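Local atomic coordinates of BlEst2 (Bacillus licheniformis, PDB entry 6WPX), a protein that probably hydrolyses ester bonds as a lipase or esterase, and carries a C-terminal domain with an autoinhibitory effect. Residues G32-G37 against L102-Q107; S61-F64 against D68-E71; K89-N94 against V176-T181; N133-V138 against R197-Y202; A166-Q171 against L319-S324. One frame throughout, in Å; residues are numbered along the deposited sequence.

Contacts 1 to 4 belong to or border the alpha/beta-hydrolase part; contact 5 joins it to a C-terminal beta-sheet. Contact 1 touches contact 2 where Phe35 CZ meets Phe64 CE1 at 3.5 Å, and it touches contact 4, its centre about 17 Å away, through Arg103 NH1, 2.8 Å from Tyr137 OH. Contacts 1 and 3 share helix 91-109, their centres about 22 Å apart. Of the five, contact 3 adjoins the turn between strand 113-118 and helix 121-131, where this fold usually places its nucleophile. It also meets contact 5, Val176 CG2 lying 3.2 Å from Gln171 O. Contacts 4 and 5 are the most distant pair, about 39 Å between centres.

Contact 1. Residues G32-G37 against L102-Q107; sequences GYWFAG and LREIYQ
Strand 34-36 passes helix 91-109 at some distance, the nearest alpha carbons being Trp34 CA and Ile105 CA at 8.5 Å, and the indole of Trp34 bridges the space between them. Its CB points at the helix, and chi1 of 67° turns a ring face to Ile105 and the NE1 edge to Glu104. Ile105 CG1 sits over that face, 3.6 Å from the centroid of the six-membered ring and 10° off its normal, a well-centred CH-pi contact. At the ring edge NE1 donates to Glu104 OE1 (2.9 Å, 171° at the hydrogen), almost exactly in the indole plane and on the anti side of the carboxylate. This is the alpha/beta-hydrolase layering of helix on sheet: 34-36 is one of the two outermost strands of the mixed sheet, antiparallel to 80-83, and the other side of the contact rests on strand 113-118, where Ile105 touches Val113. Replacing Trp34 with an alanine is likely to open a gap beside Ile105 CG1 and deprive Glu104 OE1 of its N-H donor. Ala81 and Ile83 of strand 80-83 also pack on the indole. Glu104 OE2 has a long, weak ion pair with Lys101 NZ.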
# COMPACT_ATOMS: atom_id res chain seq x y z
N GLY A 32 21.44 -10.45 0.40
CA GLY A 32 22.75 -10.30 -0.22
C GLY A 32 23.04 -11.37 -1.25
O GLY A 32 23.82 -11.15 -2.18
N TYR A 33 22.39 -12.54 -1.11
CA TYR A 33 22.60 -13.64 -2.05
C TYR A 33 21.94 -13.36 -3.40
O TYR A 33 20.83 -12.83 -3.47
CB TYR A 33 22.11 -14.96 -1.45
CG TYR A 33 21.91 -16.10 -2.43
CD1 TYR A 33 22.99 -16.85 -2.89
CD2 TYR A 33 20.63 -16.50 -2.81
CE1 TYR A 33 22.81 -17.92 -3.77
CE2 TYR A 33 20.44 -17.58 -3.67
CZ TYR A 33 21.53 -18.29 -4.14
OH TYR A 33 21.35 -19.36 -4.98
N TRP A 34 22.66 -13.70 -4.48
CA TRP A 34 22.13 -13.59 -5.83
C TRP A 34 22.66 -14.73 -6.66
O TRP A 34 23.71 -15.29 -6.34
CB TRP A 34 22.44 -12.23 -6.49
CG TRP A 34 23.89 -12.00 -6.77
CD1 TRP A 34 24.81 -11.41 -5.94
CD2 TRP A 34 24.60 -12.33 -7.98
NE1 TRP A 34 26.03 -11.31 -6.58
CE2 TRP A 34 25.93 -11.88 -7.82
CE3 TRP A 34 24.22 -12.92 -9.20
CZ2 TRP A 34 26.90 -12.07 -8.82
CZ3 TRP A 34 25.17 -13.07 -10.20
CH2 TRP A 34 26.50 -12.67 -9.99
N PHE A 35 21.94 -15.10 -7.73
CA PHE A 35 22.37 -16.17 -8.62
C PHE A 35 21.90 -15.87 -10.02
O PHE A 35 20.90 -15.20 -10.20
CB PHE A 35 21.82 -17.53 -8.14
CG PHE A 35 20.31 -17.64 -8.14
CD1 PHE A 35 19.56 -17.20 -7.06
CD2 PHE A 35 19.64 -18.23 -9.22
CE1 PHE A 35 18.16 -17.29 -7.07
CE2 PHE A 35 18.24 -18.31 -9.22
CZ PHE A 35 17.52 -17.86 -8.14
N ALA A 36 22.60 -16.43 -11.01
CA ALA A 36 22.24 -16.25 -12.40
C ALA A 36 21.25 -17.35 -12.82
O ALA A 36 21.34 -18.48 -12.35
CB ALA A 36 23.48 -16.31 -13.27
N GLY A 37 20.32 -17.00 -13.71
CA GLY A 37 19.41 -17.95 -14.32
C GLY A 37 20.19 -18.74 -15.35
O GLY A 37 21.39 -18.48 -15.56
N LEU A 102 25.05 -5.18 -7.44
CA LEU A 102 24.96 -4.83 -8.87
C LEU A 102 26.36 -4.68 -9.46
O LEU A 102 26.57 -5.02 -10.61
CB LEU A 102 24.10 -3.60 -9.13
CG LEU A 102 22.58 -3.79 -8.99
CD1 LEU A 102 21.87 -2.44 -9.01
CD2 LEU A 102 22.03 -4.70 -10.08
N ARG A 103 27.34 -4.26 -8.64
CA ARG A 103 28.73 -4.17 -9.09
C ARG A 103 29.22 -5.60 -9.43
O ARG A 103 29.83 -5.79 -10.48
CB ARG A 103 29.60 -3.52 -8.00
CG ARG A 103 31.03 -3.34 -8.49
CD ARG A 103 31.97 -2.75 -7.47
NE ARG A 103 33.34 -2.74 -7.98
CZ ARG A 103 33.85 -1.81 -8.80
NH1 ARG A 103 33.09 -0.82 -9.25
NH2 ARG A 103 35.11 -1.89 -9.20
N GLU A 104 28.93 -6.60 -8.56
CA GLU A 104 29.29 -8.02 -8.78
C GLU A 104 28.53 -8.59 -9.98
O GLU A 104 29.09 -9.36 -10.76
CB GLU A 104 28.96 -8.87 -7.55
CG GLU A 104 29.63 -8.46 -6.25
CD GLU A 104 29.22 -9.30 -5.05
OE1 GLU A 104 28.41 -10.24 -5.21
OE2 GLU A 104 29.71 -8.99 -3.94
N ILE A 105 27.25 -8.23 -10.13
CA ILE A 105 26.45 -8.71 -11.25
C ILE A 105 26.99 -8.14 -12.57
O ILE A 105 27.14 -8.88 -13.55
CB ILE A 105 24.94 -8.45 -11.03
CG1 ILE A 105 24.43 -9.19 -9.76
CG2 ILE A 105 24.14 -8.89 -12.26
CD1 ILE A 105 23.03 -8.65 -9.17
N TYR A 106 27.32 -6.83 -12.58
CA TYR A 106 27.91 -6.15 -13.72
C TYR A 106 29.22 -6.84 -14.12
O TYR A 106 29.46 -7.06 -15.31
CB TYR A 106 28.17 -4.67 -13.40
CG TYR A 106 28.94 -3.94 -14.49
CD1 TYR A 106 28.29 -3.48 -15.63
CD2 TYR A 106 30.31 -3.72 -14.37
CE1 TYR A 106 28.99 -2.83 -16.64
CE2 TYR A 106 31.02 -3.06 -15.37
CZ TYR A 106 30.36 -2.63 -16.51
OH TYR A 106 31.05 -1.98 -17.50
N GLN A 107 30.08 -7.16 -13.11
CA GLN A 107 31.34 -7.85 -13.36
C GLN A 107 31.09 -9.27 -13.90
O GLN A 107 31.80 -9.71 -14.80
CB GLN A 107 32.21 -7.89 -12.09
CG GLN A 107 32.79 -6.53 -11.71
CD GLN A 107 33.40 -6.46 -10.33
OE1 GLN A 107 33.12 -7.26 -9.42
NE2 GLN A 107 34.22 -5.45 -10.12

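Contact 2. Residues S61-F64 against D68-E71; sequences SAWF and DMAE
Trp63 O and Ala70 N are joined through one water molecule, which donates to Trp63 O at 2.7 Å and accepts from Ala70 N at 3.0 Å. Direct bonding is ruled out by distance, since Trp63 O and Ala70 N stand 4.3 Å apart, and the water fits between the end of the 3-10 segment 61-63 and the first turn of helix 69-75. The apolar side chains pack around this bridge. Met69 has CG anti to its backbone N (chi1 -172°) and then bends at chi2 and chi3, running side by side with the Trp63 side chain and pointing the same way. Its CG lies 3.8 Å from Trp63 CE3, and its terminal CE lies 4.0 Å from Trp63 CZ3. The other touch is smaller: Phe64 CE2 meets Ala70 CB at 3.5 Å. Outside the segments Met69 reaches Thr263, Phe264 and Phe267 of helix 260-267, while the Trp63 ring meets Phe52, so the corner is tied both to the sheet and to a later helix. Asp68 occupies the N-cap position but its side chain makes no capping bond; OD2 accepts from Gln72 NE2 and OD1 from Asn261 N. Asn67 OD1 instead accepts from Met69 N. The chemistry is therefore that of a helix start whose early N-H groups are met by a water and a neighbouring asparagine, and the carbonyl of Trp63, pointed at that end through the water, would probably suit the positive pole of the helix dipole.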
# COMPACT_ATOMS: atom_id res chain seq x y z
N SER A 61 12.62 -16.13 -4.51
CA SER A 61 11.65 -17.20 -4.75
C SER A 61 10.31 -16.70 -5.33
O SER A 61 9.59 -17.49 -5.95
CB SER A 61 11.44 -18.04 -3.49
OG SER A 61 10.79 -17.26 -2.49
N ALA A 62 10.02 -15.38 -5.21
CA ALA A 62 8.83 -14.74 -5.79
C ALA A 62 8.82 -14.98 -7.32
O ALA A 62 7.76 -15.11 -7.91
CB ALA A 62 8.86 -13.25 -5.53
N TRP A 63 10.00 -15.09 -7.93
CA TRP A 63 10.13 -15.28 -9.38
C TRP A 63 10.01 -16.72 -9.80
O TRP A 63 9.92 -16.99 -10.99
CB TRP A 63 11.45 -14.65 -9.89
CG TRP A 63 11.61 -13.22 -9.46
CD1 TRP A 63 12.41 -12.75 -8.46
CD2 TRP A 63 10.81 -12.10 -9.89
NE1 TRP A 63 12.23 -11.39 -8.30
CE2 TRP A 63 11.25 -10.97 -9.17
CE3 TRP A 63 9.82 -11.94 -10.88
CZ2 TRP A 63 10.75 -9.68 -9.42
CZ3 TRP A 63 9.29 -10.67 -11.09
CH2 TRP A 63 9.74 -9.56 -10.35
N PHE A 64 10.00 -17.67 -8.84
CA PHE A 64 9.96 -19.09 -9.15
C PHE A 64 8.75 -19.82 -8.58
O PHE A 64 8.27 -20.74 -9.24
CB PHE A 64 11.25 -19.79 -8.67
CG PHE A 64 12.51 -19.30 -9.36
CD1 PHE A 64 13.15 -18.14 -8.93
CD2 PHE A 64 13.04 -19.99 -10.44
CE1 PHE A 64 14.31 -17.70 -9.58
CE2 PHE A 64 14.21 -19.55 -11.05
CZ PHE A 64 14.83 -18.41 -10.63
N ASP A 68 6.98 -18.80 -13.80
CA ASP A 68 7.90 -19.18 -14.90
C ASP A 68 8.72 -18.00 -15.42
O ASP A 68 9.21 -18.06 -16.54
CB ASP A 68 7.11 -19.81 -16.06
CG ASP A 68 6.15 -18.84 -16.75
OD1 ASP A 68 5.71 -17.88 -16.11
OD2 ASP A 68 5.88 -19.03 -17.95
N MET A 69 8.86 -16.93 -14.63
CA MET A 69 9.63 -15.73 -15.04
C MET A 69 11.06 -16.03 -15.55
O MET A 69 11.46 -15.48 -16.58
CB MET A 69 9.66 -14.69 -13.92
CG MET A 69 10.26 -13.38 -14.36
SD MET A 69 9.32 -12.54 -15.70
CE MET A 69 8.06 -11.68 -14.71
N ALA A 70 11.82 -16.89 -14.83
CA ALA A 70 13.18 -17.23 -15.26
C ALA A 70 13.17 -17.89 -16.66
O ALA A 70 14.00 -17.57 -17.51
CB ALA A 70 13.83 -18.15 -14.24
N GLU A 71 12.22 -18.83 -16.87
CA GLU A 71 12.05 -19.55 -18.13
C GLU A 71 11.62 -18.57 -19.23
O GLU A 71 12.09 -18.68 -20.35
CB GLU A 71 11.02 -20.68 -17.96
CG GLU A 71 10.78 -21.53 -19.20
CD GLU A 71 9.83 -22.70 -19.01
OE1 GLU A 71 8.77 -22.52 -18.36
OE2 GLU A 71 10.10 -23.78 -19.58
O HOH W 1 10.78 -18.81 -12.82

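Contact 3. Residues K89-N94 against V176-T181; sequences KDMQDN and VYSLQT
A small, buried van der Waals contact, with Ser178 at its centre, brings the start of helix 91-109 against the short helix 174-178. Ser178 CB lies 3.7 Å from Asp90 CB and 3.8 Å from Met91 CE, and the same methyl is 3.7 Å from Ser178 O. The methionine gets there by a folded route: CG lies between the backbone N and the carbonyl carbon (chi1 73°), and bends at chi2 and chi3 carry SD and CE toward the serine. Phe183, Met184 and Phe187 of helix 181-191 and Ile123 of helix 121-131 also touch this side chain. The serine offers Asp90 and Met91 its carbon rather than its hydroxyl, since OG is hydrogen-bonded to Ala175 O, one turn back. Asp90 likewise turns OD1 to the first turn of its own helix, accepting from Asp93 N (3.1 Å, 167°) and, weakly, from Gln92 N. On the far side, Gln180 NE2 donates to Tyr177 O at 2.8 Å, on a lone pair in the carbonyl plane, while the same nitrogen lies over a face of the Tyr177 ring. Both Tyr177 and Gln180 also meet Met446 of strand 445-456. Lys120, whose NZ donates to Lys89 O, packs against Ser178 in the turn between strand 113-118 and helix 121-131. Asp90 thus forms a classical N-cap, and it lies close to the strand-turn-helix that in alpha/beta hydrolases usually forms the nucleophile elbow.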
# COMPACT_ATOMS: atom_id res chain seq x y z
N LYS A 89 13.74 -4.55 5.62
CA LYS A 89 14.53 -3.31 5.79
C LYS A 89 14.07 -2.22 4.83
O LYS A 89 13.42 -2.55 3.85
CB LYS A 89 16.04 -3.55 5.72
CG LYS A 89 16.55 -4.64 6.65
CD LYS A 89 16.51 -4.27 8.10
CE LYS A 89 17.24 -5.25 8.98
NZ LYS A 89 18.72 -5.09 8.88
N ASP A 90 14.50 -0.99 5.06
CA ASP A 90 14.10 0.17 4.22
C ASP A 90 14.85 0.22 2.87
O ASP A 90 15.70 -0.58 2.64
CB ASP A 90 14.07 1.47 5.02
CG ASP A 90 15.44 2.08 5.32
OD1 ASP A 90 16.41 1.62 4.76
OD2 ASP A 90 15.49 3.05 6.07
N MET A 91 14.50 1.21 2.05
CA MET A 91 15.07 1.39 0.69
C MET A 91 16.53 1.84 0.80
O MET A 91 17.26 1.66 -0.17
CB MET A 91 14.25 2.37 -0.16
CG MET A 91 14.35 3.81 0.21
SD MET A 91 13.40 4.33 1.64
CE MET A 91 11.77 4.48 0.93
N GLN A 92 16.92 2.40 1.95
CA GLN A 92 18.31 2.82 2.14
C GLN A 92 19.22 1.59 2.29
O GLN A 92 20.19 1.46 1.57
CB GLN A 92 18.44 3.79 3.32
CG GLN A 92 19.88 4.32 3.51
CD GLN A 92 19.99 5.48 4.48
OE1 GLN A 92 19.34 5.54 5.53
NE2 GLN A 92 20.87 6.42 4.17
N ASP A 93 18.87 0.68 3.21
CA ASP A 93 19.65 -0.55 3.44
C ASP A 93 19.55 -1.44 2.23
O ASP A 93 20.56 -2.01 1.81
CB ASP A 93 19.15 -1.30 4.67
CG ASP A 93 19.36 -0.55 5.97
OD1 ASP A 93 20.32 0.25 6.05
OD2 ASP A 93 18.62 -0.80 6.92
N ASN A 94 18.36 -1.55 1.64
CA ASN A 94 18.18 -2.36 0.44
C ASN A 94 18.87 -1.75 -0.77
O ASN A 94 19.49 -2.48 -1.54
CB ASN A 94 16.72 -2.67 0.18
CG ASN A 94 16.30 -3.90 0.92
OD1 ASN A 94 17.09 -4.51 1.65
ND2 ASN A 94 15.07 -4.34 0.73
N VAL A 176 8.01 -1.78 5.96
CA VAL A 176 6.61 -1.31 5.96
C VAL A 176 6.53 0.18 6.31
O VAL A 176 5.79 0.93 5.67
CB VAL A 176 5.67 -2.18 6.86
CG1 VAL A 176 4.21 -1.73 6.74
CG2 VAL A 176 5.79 -3.67 6.50
N TYR A 177 7.31 0.61 7.31
CA TYR A 177 7.43 1.99 7.77
C TYR A 177 7.81 2.89 6.60
O TYR A 177 7.26 3.98 6.48
CB TYR A 177 8.54 2.07 8.82
CG TYR A 177 8.71 3.42 9.46
CD1 TYR A 177 9.63 4.35 8.96
CD2 TYR A 177 8.04 3.74 10.63
CE1 TYR A 177 9.83 5.58 9.60
CE2 TYR A 177 8.22 4.96 11.26
CZ TYR A 177 9.14 5.87 10.76
OH TYR A 177 9.30 7.04 11.45
N SER A 178 8.81 2.45 5.78
CA SER A 178 9.32 3.24 4.65
C SER A 178 8.29 3.36 3.53
O SER A 178 8.47 4.19 2.65
CB SER A 178 10.64 2.69 4.13
OG SER A 178 10.47 1.49 3.39
N LEU A 179 7.22 2.55 3.56
CA LEU A 179 6.15 2.55 2.56
C LEU A 179 5.01 3.54 2.86
O LEU A 179 4.14 3.73 2.01
CB LEU A 179 5.60 1.13 2.34
CG LEU A 179 6.60 0.13 1.71
CD1 LEU A 179 6.01 -1.25 1.69
CD2 LEU A 179 6.98 0.55 0.30
N GLN A 180 5.01 4.16 4.06
CA GLN A 180 3.98 5.17 4.39
C GLN A 180 4.05 6.30 3.35
O GLN A 180 5.14 6.64 2.88
CB GLN A 180 4.21 5.75 5.79
CG GLN A 180 3.94 4.73 6.88
CD GLN A 180 4.35 5.24 8.22
OE1 GLN A 180 3.54 5.77 9.00
NE2 GLN A 180 5.63 5.06 8.55
N THR A 181 2.89 6.83 2.95
CA THR A 181 2.84 7.86 1.89
C THR A 181 3.56 9.14 2.29
O THR A 181 4.11 9.81 1.42
CB THR A 181 1.40 8.12 1.43
OG1 THR A 181 0.63 8.58 2.53
CG2 THR A 181 0.76 6.91 0.80

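Contact 4. Residues N133-V138 against R197-Y202; sequences NAYHYV and RLKTKY
The backbones approach where Tyr135 CA and Thr200 CA are 6.6 Å apart, one in the turn before strand 138-144 and the other at the entrance to strand 201-205. Lys199, extended beyond CG, runs obliquely across the Tyr135 ring, its CD 3.7 Å from the centroid and 25° off the normal, a CH-pi contact. His136 CD2 lies over the opposite face, so the phenol is held between the two. The ammonium ends beside the hydroxyl, with Lys199 NZ donating weakly to Tyr135 OH at 2.9 Å; Asn196 OD1 is its stronger partner. With an alanine at position Tyr135, Lys199 would probably lose the ring face against CD and the weak acceptor at NZ, leaving Asn196 to hold its end. At the base of the tyrosine side chain Thr200 OG1, buried here without a hydrogen-bonding partner in the model, rests 3.6 Å from Tyr135 CB. Thr200 CG2 and Val138 CG1, at 4.4 Å, continue the packing more loosely, and Leu129 of helix 121-131 touches both residues. The two segments lead into adjacent parallel strands, linked by backbone bonding of Lys201 with Val141, as in the central sheet of alpha/beta hydrolases.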
# COMPACT_ATOMS: atom_id res chain seq x y z
N ASN A 133 24.65 5.27 -6.19
CA ASN A 133 25.39 5.36 -7.46
C ASN A 133 25.48 4.06 -8.29
O ASN A 133 26.45 3.87 -9.03
CB ASN A 133 26.80 5.92 -7.20
CG ASN A 133 26.78 7.18 -6.37
OD1 ASN A 133 26.19 8.19 -6.77
ND2 ASN A 133 27.34 7.12 -5.19
N ALA A 134 24.45 3.18 -8.18
CA ALA A 134 24.43 1.94 -8.97
C ALA A 134 24.09 2.17 -10.45
O ALA A 134 24.15 1.23 -11.25
CB ALA A 134 23.46 0.93 -8.37
N TYR A 135 23.76 3.43 -10.85
CA TYR A 135 23.42 3.75 -12.25
C TYR A 135 24.54 3.29 -13.23
O TYR A 135 24.24 2.98 -14.37
CB TYR A 135 23.08 5.25 -12.44
CG TYR A 135 24.26 6.18 -12.26
CD1 TYR A 135 25.08 6.50 -13.33
CD2 TYR A 135 24.55 6.73 -11.02
CE1 TYR A 135 26.21 7.31 -13.15
CE2 TYR A 135 25.64 7.57 -10.84
CZ TYR A 135 26.47 7.85 -11.90
OH TYR A 135 27.53 8.69 -11.69
N HIS A 136 25.81 3.24 -12.76
CA HIS A 136 26.97 2.79 -13.55
C HIS A 136 26.76 1.37 -14.12
O HIS A 136 27.32 1.04 -15.16
CB HIS A 136 28.23 2.77 -12.66
CG HIS A 136 28.69 4.12 -12.20
ND1 HIS A 136 29.21 5.05 -13.08
CD2 HIS A 136 28.68 4.66 -10.96
CE1 HIS A 136 29.48 6.12 -12.36
NE2 HIS A 136 29.18 5.93 -11.07
N TYR A 137 25.96 0.53 -13.41
CA TYR A 137 25.79 -0.88 -13.74
C TYR A 137 24.47 -1.22 -14.38
O TYR A 137 24.24 -2.37 -14.74
CB TYR A 137 26.00 -1.72 -12.45
CG TYR A 137 27.20 -1.26 -11.64
CD1 TYR A 137 28.49 -1.30 -12.17
CD2 TYR A 137 27.04 -0.69 -10.38
CE1 TYR A 137 29.59 -0.83 -11.46
CE2 TYR A 137 28.13 -0.21 -9.65
CZ TYR A 137 29.41 -0.29 -10.19
OH TYR A 137 30.50 0.16 -9.50
N VAL A 138 23.59 -0.22 -14.50
CA VAL A 138 22.21 -0.42 -14.96
C VAL A 138 21.87 0.45 -16.14
O VAL A 138 22.13 1.65 -16.11
CB VAL A 138 21.21 -0.22 -13.78
CG1 VAL A 138 19.75 -0.35 -14.23
CG2 VAL A 138 21.51 -1.19 -12.63
N ARG A 197 19.14 10.91 -11.09
CA ARG A 197 17.84 10.47 -11.61
C ARG A 197 17.82 10.44 -13.13
O ARG A 197 17.31 9.49 -13.71
CB ARG A 197 16.70 11.33 -11.04
CG ARG A 197 15.29 10.84 -11.42
CD ARG A 197 14.81 11.47 -12.73
NE ARG A 197 14.47 12.87 -12.54
CZ ARG A 197 14.06 13.70 -13.50
NH1 ARG A 197 13.73 14.94 -13.21
NH2 ARG A 197 14.01 13.29 -14.76
N LEU A 198 18.36 11.49 -13.76
CA LEU A 198 18.42 11.67 -15.22
C LEU A 198 19.28 10.63 -15.95
O LEU A 198 19.14 10.50 -17.16
CB LEU A 198 18.97 13.07 -15.54
CG LEU A 198 18.10 14.26 -15.16
CD1 LEU A 198 18.94 15.52 -14.98
CD2 LEU A 198 16.96 14.47 -16.17
N LYS A 199 20.14 9.94 -15.23
CA LYS A 199 21.11 9.00 -15.84
C LYS A 199 20.51 7.63 -16.17
O LYS A 199 21.24 6.79 -16.68
CB LYS A 199 22.33 8.87 -14.94
CG LYS A 199 23.11 10.16 -14.78
CD LYS A 199 24.37 9.98 -14.03
CE LYS A 199 24.89 11.28 -13.44
NZ LYS A 199 26.05 11.03 -12.57
N THR A 200 19.25 7.40 -15.81
CA THR A 200 18.61 6.09 -16.07
C THR A 200 17.16 6.26 -16.53
O THR A 200 16.47 7.12 -16.03
CB THR A 200 18.67 5.13 -14.88
OG1 THR A 200 19.84 5.28 -14.08
CG2 THR A 200 18.47 3.69 -15.28
N LYS A 201 16.76 5.44 -17.48
CA LYS A 201 15.38 5.46 -17.98
C LYS A 201 14.55 4.53 -17.09
O LYS A 201 14.96 3.46 -16.79
CB LYS A 201 15.32 4.98 -19.43
CG LYS A 201 13.93 5.10 -20.02
CD LYS A 201 13.47 6.53 -20.19
CE LYS A 201 11.99 6.69 -20.48
NZ LYS A 201 11.23 5.44 -20.30
N TYR A 202 13.37 5.00 -16.77
CA TYR A 202 12.37 4.31 -15.94
C TYR A 202 11.11 4.01 -16.70
O TYR A 202 10.64 4.82 -17.50
CB TYR A 202 12.00 5.14 -14.70
CG TYR A 202 13.14 5.23 -13.71
CD1 TYR A 202 13.32 4.27 -12.73
CD2 TYR A 202 14.07 6.27 -13.79
CE1 TYR A 202 14.41 4.31 -11.87
CE2 TYR A 202 15.15 6.34 -12.92
CZ TYR A 202 15.31 5.36 -11.96
OH TYR A 202 16.37 5.44 -11.10

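Contact 5. Residues A166-Q171 against L319-S324; sequences ADILGQ and LSNHSS
Ile168 and Asn321 make the tight part of this small surface contact, Leu169 the slack part. Ile168 CD1 sits 3.3 Å from Asn321 CG, 3.4 Å from ND2 and 3.5 Å from OD1, so one methyl lies over one face of the amide. The amide is also anchored on its own sheet, because OD1 accepts from Ala378 N of strand 377-386; this should hinder its rotation against the methyl. Ile168 also packs on Ala378, yet is itself exposed to solvent. By comparison Leu169 CD2 only brushes the base of the asparagine, 4.0 Å from Asn321 CB, and the two side chains cross at an angle. Neither touch between the segments is polar. Helix 163-169 ends here: Gly170, with phi of 66°, leaves the helix while Gln171 N bonds back to Ala166 O at 3.3 Å and Gly170 N to Asp167 O at 3.0 Å. On the strand side Ser320 OG accepts from His322 N at 3.2 Å. The last helical turn, closed by a Schellman motif, packs on Asn321, the middle residue of the ST turn, joining a helix inserted between strands 138-144 and 201-205 of the hydrolase sheet to the five-stranded antiparallel sheet of the C-terminal part.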
# COMPACT_ATOMS: atom_id res chain seq x y z
N ALA A 166 -1.36 -4.51 14.25
CA ALA A 166 -0.02 -4.36 13.68
C ALA A 166 1.07 -4.93 14.59
O ALA A 166 2.00 -5.56 14.10
CB ALA A 166 0.25 -2.91 13.37
N ASP A 167 0.91 -4.77 15.91
CA ASP A 167 1.86 -5.28 16.88
C ASP A 167 2.01 -6.83 16.84
O ASP A 167 3.10 -7.30 16.46
CB ASP A 167 1.53 -4.76 18.29
CG ASP A 167 1.91 -3.30 18.53
OD1 ASP A 167 2.51 -2.68 17.61
OD2 ASP A 167 1.60 -2.77 19.62
N ILE A 168 0.92 -7.61 17.10
CA ILE A 168 1.03 -9.08 17.08
C ILE A 168 1.25 -9.66 15.66
O ILE A 168 1.79 -10.77 15.57
CB ILE A 168 -0.07 -9.84 17.83
CG1 ILE A 168 -1.48 -9.36 17.44
CG2 ILE A 168 0.18 -9.79 19.35
CD1 ILE A 168 -2.52 -10.14 18.10
N LEU A 169 0.93 -8.93 14.58
CA LEU A 169 1.25 -9.44 13.24
C LEU A 169 2.76 -9.29 12.92
O LEU A 169 3.27 -9.95 12.01
CB LEU A 169 0.38 -8.79 12.14
CG LEU A 169 -1.12 -9.15 12.08
CD1 LEU A 169 -1.75 -8.69 10.74
CD2 LEU A 169 -1.37 -10.64 12.25
N GLY A 170 3.46 -8.44 13.69
CA GLY A 170 4.87 -8.11 13.50
C GLY A 170 5.06 -7.37 12.19
O GLY A 170 6.11 -7.49 11.55
N GLN A 171 4.02 -6.64 11.76
CA GLN A 171 4.06 -5.93 10.48
C GLN A 171 4.76 -4.59 10.59
O GLN A 171 4.91 -3.90 9.58
CB GLN A 171 2.65 -5.81 9.84
CG GLN A 171 1.71 -4.82 10.51
CD GLN A 171 0.31 -4.90 9.96
OE1 GLN A 171 -0.60 -5.44 10.58
NE2 GLN A 171 0.10 -4.35 8.77
N LEU A 319 -10.61 -7.51 10.47
CA LEU A 319 -9.24 -8.05 10.37
C LEU A 319 -8.85 -8.53 11.72
O LEU A 319 -9.11 -7.86 12.71
CB LEU A 319 -8.24 -6.99 9.89
CG LEU A 319 -8.33 -6.55 8.42
CD1 LEU A 319 -9.44 -5.50 8.22
CD2 LEU A 319 -7.00 -6.01 7.97
N SER A 320 -8.25 -9.73 11.78
CA SER A 320 -7.85 -10.37 13.03
C SER A 320 -6.54 -11.15 12.84
O SER A 320 -6.15 -11.43 11.71
CB SER A 320 -8.94 -11.34 13.49
OG SER A 320 -8.58 -12.00 14.70
N ASN A 321 -5.88 -11.51 13.94
CA ASN A 321 -4.67 -12.32 13.88
C ASN A 321 -5.05 -13.80 13.76
O ASN A 321 -4.19 -14.64 13.52
CB ASN A 321 -3.76 -12.06 15.08
CG ASN A 321 -4.42 -12.26 16.40
OD1 ASN A 321 -5.38 -11.57 16.74
ND2 ASN A 321 -3.86 -13.14 17.20
N HIS A 322 -6.34 -14.14 13.89
CA HIS A 322 -6.73 -15.53 13.72
C HIS A 322 -8.04 -15.62 12.92
O HIS A 322 -8.75 -14.64 12.74
CB HIS A 322 -6.72 -16.36 15.02
CG HIS A 322 -7.68 -15.94 16.07
ND1 HIS A 322 -9.03 -16.24 15.98
CD2 HIS A 322 -7.45 -15.35 17.26
CE1 HIS A 322 -9.58 -15.78 17.08
NE2 HIS A 322 -8.68 -15.23 17.89
N SER A 323 -8.30 -16.82 12.40
CA SER A 323 -9.39 -17.12 11.48
C SER A 323 -10.59 -17.80 12.11
O SER A 323 -11.60 -18.00 11.42
CB SER A 323 -8.84 -18.03 10.39
OG SER A 323 -8.29 -19.21 10.97
N SER A 324 -10.52 -18.14 13.40
CA SER A 324 -11.57 -18.92 14.05
C SER A 324 -12.67 -18.10 14.75
O SER A 324 -13.60 -18.71 15.28
CB SER A 324 -10.97 -19.94 15.01
OG SER A 324 -10.21 -19.30 16.03